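PDB 4J1Q: polyketide synthase PksJ from Bacillus subtilis subsp. subtilis, which probably reduces alpha- and beta-keto groups of polyketide intermediates stereoselectively with NADPH, through a ketoreductase domain of the bacillaene assembly line. Local coordinates for residues Y85-Y88 with M89-F93; I300-T303 with N304-Q308. All coordinates share one frame; numbering follows the deposited sequence.

Two short-range contacts illustrate how one helix is held along its middle and another at its start. Interaction 1 is buried and lies within helix 81-98, where residues 85-88 meet residues 89-93 one turn on; its side-chain chemistry is sulfur and methylene against an aromatic face. Interaction 2 is partly buried and joins the loop residues 300-303 to the first turn of helix 304-324, and there a weak hydroxyl cap and a salt bridge take over. The two helices pack on each other: Phe93 of interaction 1 stacks on Phe307 of interaction 2, and the contact centres are about 11 Å apart.

Interaction 1: Y85-Y88 with M89-F93; sequences YQCY and MQNIF
A Met-aromatic contact one turn apart in helix 81-98 pairs Met89 with Tyr85. The methionine lies over one face of the phenol ring: CG of Met89 makes a CH-pi contact, 3.7 Å from the centroid of the Tyr85 ring, and SD of Met89 follows at 4.1 Å from the same centroid. Tyr85 places its CG anti to the backbone N (chi1 -175°), which sends the ring along the helix flank, while Met89 bends at chi2 (-56°) and folds back over it. The backbone behind this contact keeps the i to i+4 bonding of an alpha helix, with Met89 N giving to Tyr85 O at 2.8 Å and Ile92 N to Tyr88 O at 2.9 Å. On another flank, ND2 of Asn91 comes to the edge of the Tyr88 ring, 3.6 Å from CD1 of Tyr88, with amide and ring planes 41° apart. Both phenol hydroxyls are hydrogen-bonded to partners outside this helix, Tyr85 OH to Ala353 O and Tyr88 OH to Glu53 OE2. Helix 126-136 meets Met89 and Ile92, strand 70-74 touches Tyr88 and Asn91 through Leu74, and helix 304-324 packs against Tyr85 and Gln86 through Val315.

Interaction 2: I300-T303 with N304-Q308; sequences IHKT and NEEFQ
The backbone turns from an extended conformation at Lys302 and Thr303 into helix 304-324, whose first i to i+4 bond runs from Phe307 N to Thr303 O at 3.0 Å. Thr303 is the N-cap of this helix. Its OG1 accepts from Glu306 N in a weak capping bond of 3.4 Å, and so helps to satisfy one of the amides of the first turn, which lack a full preceding turn of helix. The torsion of Thr303 (chi1 39°) sets OG1 between its own backbone N and carbonyl carbon, turned toward that amide; the same hydroxyl oxygen packs on CB of Glu306 at 3.3 Å. Glu305 bends at chi2 and brings its carboxylate back over the cap, its OE2 lying 3.5 Å from CB of Thr303. An acidic side chain here would be expected to interact favourably with the positive end of the helix dipole.

A salt bridge also ties the loop to the helix. Lys302 and Glu306 cross at about a right angle, the lysine bending at its last torsion while the glutamate chain stays extended beyond CG. The ammonium group also forms a salt bridge with Asp350, so it is shared between two carboxylates, which probably favours its charged form. Asn304 faces helix 81-98, where its ND2 is hydrogen-bonded to Glu94. In the bridge to Glu306, NZ of Lys302 sits 3.1 Å from OE2 of Glu306 and approaches from above the carboxylate, 45° out of its plane.

Interaction 1: Y85-Y88 with M89-F93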
loop_
_atom_site.group_PDB
_atom_site.type_symbol
_atom_site.label_atom_id
_atom_site.label_comp_id
_atom_site.label_asym_id
_atom_site.label_seq_id
_atom_site.Cartn_x
_atom_site.Cartn_y
_atom_site.Cartn_z
ATOM N N TYR A 85 -0.862 -10.015 -9.565
ATOM C CA TYR A 85 -0.664 -9.775 -8.129
ATOM C C TYR A 85 -1.814 -10.335 -7.295
ATOM O O TYR A 85 -1.600 -11.098 -6.352
ATOM C CB TYR A 85 -0.531 -8.260 -7.879
ATOM C CG TYR A 85 -0.201 -7.901 -6.451
ATOM C CD1 TYR A 85 1.124 -7.805 -6.031
ATOM C CD2 TYR A 85 -1.208 -7.624 -5.514
ATOM C CE1 TYR A 85 1.441 -7.441 -4.722
ATOM C CE2 TYR A 85 -0.886 -7.242 -4.212
ATOM C CZ TYR A 85 0.443 -7.167 -3.823
ATOM O OH TYR A 85 0.773 -6.795 -2.538
ATOM N N GLN A 86 -3.038 -9.945 -7.627
ATOM C CA GLN A 86 -4.205 -10.437 -6.890
ATOM C C GLN A 86 -4.217 -11.967 -6.858
ATOM O O GLN A 86 -4.365 -12.578 -5.793
ATOM C CB GLN A 86 -5.512 -9.907 -7.513
ATOM C CG GLN A 86 -5.589 -8.389 -7.591
ATOM C CD GLN A 86 -7.007 -7.882 -7.698
ATOM O OE1 GLN A 86 -7.961 -8.641 -7.550
ATOM N NE2 GLN A 86 -7.159 -6.589 -7.925
ATOM N N CYS A 87 -3.973 -12.569 -8.023
ATOM C CA CYS A 87 -3.894 -14.021 -8.131
ATOM C C CYS A 87 -2.820 -14.603 -7.215
ATOM O O CYS A 87 -3.084 -15.517 -6.440
ATOM C CB CYS A 87 -3.646 -14.431 -9.580
ATOM S SG CYS A 87 -3.873 -16.195 -9.897
ATOM N N TYR A 88 -1.609 -14.061 -7.282
ATOM C CA TYR A 88 -0.498 -14.649 -6.536
ATOM C C TYR A 88 -0.666 -14.449 -5.044
ATOM O O TYR A 88 -0.310 -15.336 -4.253
ATOM C CB TYR A 88 0.833 -14.076 -6.985
ATOM C CG TYR A 88 1.223 -14.479 -8.377
ATOM C CD1 TYR A 88 0.694 -15.629 -8.971
ATOM C CD2 TYR A 88 2.148 -13.748 -9.094
ATOM C CE1 TYR A 88 1.082 -16.026 -10.238
ATOM C CE2 TYR A 88 2.504 -14.113 -10.381
ATOM C CZ TYR A 88 1.977 -15.255 -10.943
ATOM O OH TYR A 88 2.352 -15.599 -12.220
ATOM N N MET A 89 -1.261 -13.309 -4.667
ATOM C CA MET A 89 -1.565 -13.039 -3.263
ATOM C C MET A 89 -2.523 -14.076 -2.713
ATOM O O MET A 89 -2.346 -14.561 -1.597
ATOM C CB MET A 89 -2.156 -11.627 -3.076
ATOM C CG MET A 89 -1.184 -10.502 -3.372
ATOM S SD MET A 89 0.339 -10.599 -2.392
ATOM C CE MET A 89 1.489 -11.174 -3.650
ATOM N N GLN A 90 -3.516 -14.438 -3.517
ATOM C CA GLN A 90 -4.444 -15.476 -3.120
ATOM C C GLN A 90 -3.750 -16.811 -2.965
ATOM O O GLN A 90 -4.089 -17.587 -2.057
ATOM C CB GLN A 90 -5.603 -15.597 -4.115
ATOM C CG GLN A 90 -6.590 -16.670 -3.718
ATOM C CD GLN A 90 -7.766 -16.786 -4.673
ATOM O OE1 GLN A 90 -7.921 -17.806 -5.350
ATOM N NE2 GLN A 90 -8.620 -15.760 -4.707
ATOM N N ASN A 91 -2.800 -17.099 -3.857
ATOM C CA ASN A 91 -2.003 -18.328 -3.730
ATOM C C ASN A 91 -1.189 -18.350 -2.441
ATOM O O ASN A 91 -1.196 -19.372 -1.748
ATOM C CB ASN A 91 -1.059 -18.505 -4.918
ATOM C CG ASN A 91 -1.803 -18.684 -6.220
ATOM O OD1 ASN A 91 -2.908 -19.212 -6.240
ATOM N ND2 ASN A 91 -1.231 -18.184 -7.302
ATOM N N ILE A 92 -0.522 -17.223 -2.107
ATOM C CA ILE A 92 0.200 -17.120 -0.834
ATOM C C ILE A 92 -0.771 -17.329 0.293
ATOM O O ILE A 92 -0.485 -18.031 1.272
ATOM C CB ILE A 92 0.821 -15.727 -0.574
ATOM C CG1 ILE A 92 1.754 -15.293 -1.716
ATOM C CG2 ILE A 92 1.533 -15.724 0.773
ATOM C CD1 ILE A 92 2.464 -16.431 -2.384
ATOM N N PHE A 93 -1.926 -16.701 0.144
ATOM C CA PHE A 93 -2.947 -16.705 1.174
ATOM C C PHE A 93 -3.464 -18.121 1.408
ATOM O O PHE A 93 -3.615 -18.550 2.562
ATOM C CB PHE A 93 -4.057 -15.736 0.757
ATOM C CG PHE A 93 -5.347 -15.913 1.495
ATOM C CD1 PHE A 93 -5.449 -15.537 2.819
ATOM C CD2 PHE A 93 -6.502 -16.273 0.810
ATOM C CE1 PHE A 93 -6.668 -15.590 3.464
ATOM C CE2 PHE A 93 -7.718 -16.318 1.439
ATOM C CZ PHE A 93 -7.809 -15.954 2.770
#

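Interaction 2: I300-T303 with N304-Q308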
loop_
_atom_site.group_PDB
_atom_site.type_symbol
_atom_site.label_atom_id
_atom_site.label_comp_id
_atom_site.label_asym_id
_atom_site.label_seq_id
_atom_site.Cartn_x
_atom_site.Cartn_y
_atom_site.Cartn_z
ATOM N N ILE A 300 -7.060 -17.554 8.963
ATOM C CA ILE A 300 -7.641 -18.893 9.075
ATOM C C ILE A 300 -9.128 -18.962 8.679
ATOM O O ILE A 300 -9.584 -19.944 8.097
ATOM C CB ILE A 300 -7.418 -19.504 10.482
ATOM C CG1 ILE A 300 -7.556 -21.016 10.415
ATOM C CG2 ILE A 300 -8.397 -18.907 11.487
ATOM C CD1 ILE A 300 -7.213 -21.740 11.706
ATOM N N HIS A 301 -9.874 -17.904 8.959
ATOM C CA HIS A 301 -11.292 -17.901 8.647
ATOM C C HIS A 301 -11.702 -17.312 7.320
ATOM O O HIS A 301 -12.664 -17.758 6.726
ATOM C CB HIS A 301 -12.086 -17.313 9.793
ATOM C CG HIS A 301 -11.884 -18.066 11.077
ATOM N ND1 HIS A 301 -11.786 -17.452 12.262
ATOM C CD2 HIS A 301 -11.631 -19.423 11.310
ATOM C CE1 HIS A 301 -11.522 -18.365 13.217
ATOM N NE2 HIS A 301 -11.405 -19.568 12.625
ATOM N N LYS A 302 -10.903 -16.395 6.788
ATOM C CA LYS A 302 -11.253 -15.562 5.620
ATOM C C LYS A 302 -11.595 -16.319 4.338
ATOM O O LYS A 302 -10.862 -17.223 3.951
ATOM C CB LYS A 302 -10.054 -14.716 5.294
ATOM C CG LYS A 302 -10.358 -13.264 5.166
ATOM C CD LYS A 302 -9.109 -12.528 5.583
ATOM C CE LYS A 302 -9.106 -11.167 4.968
ATOM N NZ LYS A 302 -10.015 -10.271 5.733
ATOM N N THR A 303 -12.561 -15.814 3.579
ATOM C CA THR A 303 -12.842 -16.415 2.280
ATOM C C THR A 303 -11.924 -15.798 1.231
ATOM O O THR A 303 -11.488 -14.651 1.374
ATOM C CB THR A 303 -14.316 -16.193 1.864
ATOM O OG1 THR A 303 -14.743 -14.866 2.241
ATOM C CG2 THR A 303 -15.208 -17.235 2.543
ATOM N N ASN A 304 -11.653 -16.562 0.175
ATOM C CA ASN A 304 -11.158 -15.997 -1.088
ATOM C C ASN A 304 -11.952 -14.795 -1.608
ATOM O O ASN A 304 -11.370 -13.849 -2.156
ATOM C CB ASN A 304 -11.106 -17.059 -2.174
ATOM C CG ASN A 304 -10.094 -18.139 -1.875
ATOM O OD1 ASN A 304 -9.273 -17.990 -0.972
ATOM N ND2 ASN A 304 -10.145 -19.236 -2.626
ATOM N N GLU A 305 -13.276 -14.866 -1.521
ATOM C CA GLU A 305 -14.115 -13.787 -2.050
ATOM C C GLU A 305 -13.867 -12.478 -1.322
ATOM O O GLU A 305 -13.763 -11.400 -1.945
ATOM C CB GLU A 305 -15.607 -14.145 -1.979
ATOM C CG GLU A 305 -16.010 -15.318 -2.848
ATOM C CD GLU A 305 -15.648 -16.649 -2.226
ATOM O OE1 GLU A 305 -14.982 -17.463 -2.910
ATOM O OE2 GLU A 305 -16.031 -16.875 -1.056
ATOM N N GLU A 306 -13.805 -12.554 0.001
ATOM C CA GLU A 306 -13.577 -11.362 0.802
ATOM C C GLU A 306 -12.180 -10.823 0.516
ATOM O O GLU A 306 -11.997 -9.602 0.301
ATOM C CB GLU A 306 -13.710 -11.685 2.287
ATOM C CG GLU A 306 -13.801 -10.435 3.134
ATOM C CD GLU A 306 -13.837 -10.733 4.610
ATOM O OE1 GLU A 306 -14.827 -10.342 5.264
ATOM O OE2 GLU A 306 -12.837 -11.272 5.130
ATOM N N PHE A 307 -11.208 -11.733 0.544
ATOM C CA PHE A 307 -9.830 -11.433 0.183
ATOM C C PHE A 307 -9.710 -10.650 -1.134
ATOM O O PHE A 307 -9.207 -9.546 -1.154
ATOM C CB PHE A 307 -9.020 -12.739 0.118
ATOM C CG PHE A 307 -7.534 -12.533 0.111
ATOM C CD1 PHE A 307 -6.828 -12.453 1.306
ATOM C CD2 PHE A 307 -6.843 -12.351 -1.085
ATOM C CE1 PHE A 307 -5.456 -12.224 1.314
ATOM C CE2 PHE A 307 -5.467 -12.125 -1.084
ATOM C CZ PHE A 307 -4.772 -12.061 0.121
ATOM N N GLN A 308 -10.219 -11.197 -2.228
ATOM C CA GLN A 308 -10.180 -10.499 -3.525
ATOM C C GLN A 308 -10.888 -9.176 -3.457
ATOM O O GLN A 308 -10.515 -8.221 -4.148
ATOM C CB GLN A 308 -10.804 -11.341 -4.657
ATOM C CG GLN A 308 -9.899 -12.486 -5.139
ATOM C CD GLN A 308 -8.542 -11.982 -5.595
ATOM O OE1 GLN A 308 -7.523 -12.588 -5.303
ATOM N NE2 GLN A 308 -8.529 -10.853 -6.318
#